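Local structure of BH2851 (Bacillus halodurans, 2GFG) at residues Val163-Gln166 with Glu167-Thr171. The protein is of unproven function but, as a CYTH-family protein and putative adenylate cyclase, probably acts on a triphosphate substrate inside its antiparallel barrel. Sequence-based numbering, arbitrary orientation.
Sequences VTFQ and EILKT. With EDO (1,2-ethanediol), chain I.
Thr164 OG1 has two partners: the carbonyl of His160, one turn earlier, and O1 of the ethanediol, which donates to Thr164 OG1 at 3.2 Å. The diol, probably left from the crystallisation liquor, also binds Thr156 N. Four successive i to i+4 backbone bonds join 163-166 to 167-171; of these, that from Leu169 N to Phe165 O is 3.0 Å long and the straightest, at 162°. The same two residues meet through their side chains. With CG anti to the backbone N (chi1 -167°), the Phe165 ring extends beside Leu169, whose CG lies over one ring face and whose CD1 comes 3.9 Å from Phe165 CE2. Leu169 CD1 is also 3.8 Å from Gln166 NE2, so this one methyl touches both the ring and the amide, which has a weak bond to Gln176 OE1. Were Leu169 replaced by an alanine, the Phe165 ring would probably lose part of the cover on that face and the Gln166 amide an apolar neighbour. Ile168 CD1 approaches the ring obliquely, 4.2 Å from Phe165 CD1. Thr171 OG1 lies 2.6 Å from Glu167 OE2 and 3.0 Å from Glu167 O; Tyr131 OH makes a weak hydrogen bond to Glu167 OE2. Phe165, Ile168 and Leu169 form the apolar side of an amphipathic helix, 158-171, which packs on strands 146-155 and 4-14 outside the antiparallel barrel of the CYTH fold.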
loop_
_atom_site.group_PDB
_atom_site.type_symbol
_atom_site.label_atom_id
_atom_site.label_comp_id
_atom_site.label_asym_id
_atom_site.label_seq_id
_atom_site.Cartn_x
_atom_site.Cartn_y
_atom_site.Cartn_z
ATOM N N VAL A 163 2.981 4.639 -20.007
ATOM C CA VAL A 163 2.877 3.925 -21.281
ATOM C C VAL A 163 2.509 2.446 -21.053
ATOM O O VAL A 163 1.585 1.927 -21.679
ATOM C CB VAL A 163 4.204 4.020 -22.094
ATOM C CG1 VAL A 163 4.182 3.073 -23.307
ATOM C CG2 VAL A 163 4.451 5.465 -22.548
ATOM N N THR A 164 3.218 1.794 -20.129
ATOM C CA THR A 164 2.989 0.379 -19.845
ATOM C C THR A 164 1.594 0.128 -19.258
ATOM O O THR A 164 0.934 -0.832 -19.633
ATOM C CB THR A 164 4.058 -0.191 -18.885
ATOM O OG1 THR A 164 5.365 0.048 -19.430
ATOM C CG2 THR A 164 3.862 -1.695 -18.686
ATOM N N PHE A 165 1.149 1.004 -18.350
ATOM C CA PHE A 165 -0.164 0.825 -17.701
ATOM C C PHE A 165 -1.317 1.073 -18.662
ATOM O O PHE A 165 -2.307 0.351 -18.635
ATOM C CB PHE A 165 -0.311 1.718 -16.473
ATOM C CG PHE A 165 -1.490 1.348 -15.601
ATOM C CD1 PHE A 165 -1.522 0.113 -14.942
ATOM C CD2 PHE A 165 -2.582 2.216 -15.456
ATOM C CE1 PHE A 165 -2.619 -0.249 -14.137
ATOM C CE2 PHE A 165 -3.672 1.859 -14.664
ATOM C CZ PHE A 165 -3.688 0.610 -14.006
ATOM N N GLN A 166 -1.190 2.100 -19.505
ATOM C CA GLN A 166 -2.195 2.363 -20.548
ATOM C C GLN A 166 -2.279 1.184 -21.536
ATOM O O GLN A 166 -3.353 0.871 -22.039
ATOM C CB GLN A 166 -1.891 3.670 -21.295
ATOM C CG GLN A 166 -2.078 4.952 -20.445
ATOM C CD GLN A 166 -3.488 5.095 -19.890
ATOM O OE1 GLN A 166 -4.468 4.909 -20.604
ATOM N NE2 GLN A 166 -3.589 5.416 -18.600
ATOM N N GLU A 167 -1.134 0.537 -21.788
ATOM C CA GLU A 167 -1.076 -0.676 -22.618
ATOM C C GLU A 167 -1.830 -1.843 -21.949
ATOM O O GLU A 167 -2.562 -2.569 -22.613
ATOM C CB GLU A 167 0.395 -1.063 -22.900
ATOM C CG GLU A 167 0.585 -2.371 -23.710
ATOM C CD GLU A 167 0.722 -3.619 -22.831
ATOM O OE1 GLU A 167 1.604 -3.642 -21.953
ATOM O OE2 GLU A 167 -0.015 -4.596 -23.072
ATOM N N ILE A 168 -1.637 -2.005 -20.636
ATOM C CA ILE A 168 -2.347 -3.049 -19.854
ATOM C C ILE A 168 -3.869 -2.851 -19.923
ATOM O O ILE A 168 -4.609 -3.801 -20.161
ATOM C CB ILE A 168 -1.881 -3.070 -18.352
ATOM C CG1 ILE A 168 -0.435 -3.540 -18.250
ATOM C CG2 ILE A 168 -2.796 -3.999 -17.485
ATOM C CD1 ILE A 168 0.248 -3.183 -16.935
ATOM N N LEU A 169 -4.318 -1.602 -19.732
ATOM C CA LEU A 169 -5.761 -1.270 -19.769
ATOM C C LEU A 169 -6.372 -1.591 -21.128
ATOM O O LEU A 169 -7.498 -2.094 -21.213
ATOM C CB LEU A 169 -5.985 0.221 -19.448
ATOM C CG LEU A 169 -5.580 0.702 -18.046
ATOM C CD1 LEU A 169 -5.624 2.234 -17.978
ATOM C CD2 LEU A 169 -6.461 0.088 -16.977
ATOM N N LYS A 170 -5.623 -1.290 -22.187
ATOM C CA LYS A 170 -6.065 -1.549 -23.561
ATOM C C LYS A 170 -6.019 -3.067 -23.878
ATOM O O LYS A 170 -6.995 -3.635 -24.345
ATOM C CB LYS A 170 -5.188 -0.774 -24.546
ATOM C CG LYS A 170 -5.758 -0.652 -25.931
ATOM C CD LYS A 170 -4.876 0.225 -26.808
ATOM C CE LYS A 170 -5.555 0.570 -28.124
ATOM N NZ LYS A 170 -5.898 -0.633 -28.899
ATOM N N THR A 171 -4.884 -3.697 -23.573
ATOM C CA THR A 171 -4.659 -5.125 -23.880
ATOM C C THR A 171 -5.690 -6.040 -23.214
ATOM O O THR A 171 -6.225 -6.967 -23.855
ATOM C CB THR A 171 -3.228 -5.562 -23.463
ATOM O OG1 THR A 171 -2.276 -4.976 -24.353
ATOM C CG2 THR A 171 -3.071 -7.094 -23.494
HETATM C C1 EDO I . 8.371 0.142 -17.638
HETATM O O1 EDO I . 8.003 -1.160 -18.146
HETATM C C2 EDO I . 8.595 0.102 -16.111
HETATM O O2 EDO I . 8.626 1.443 -15.543
#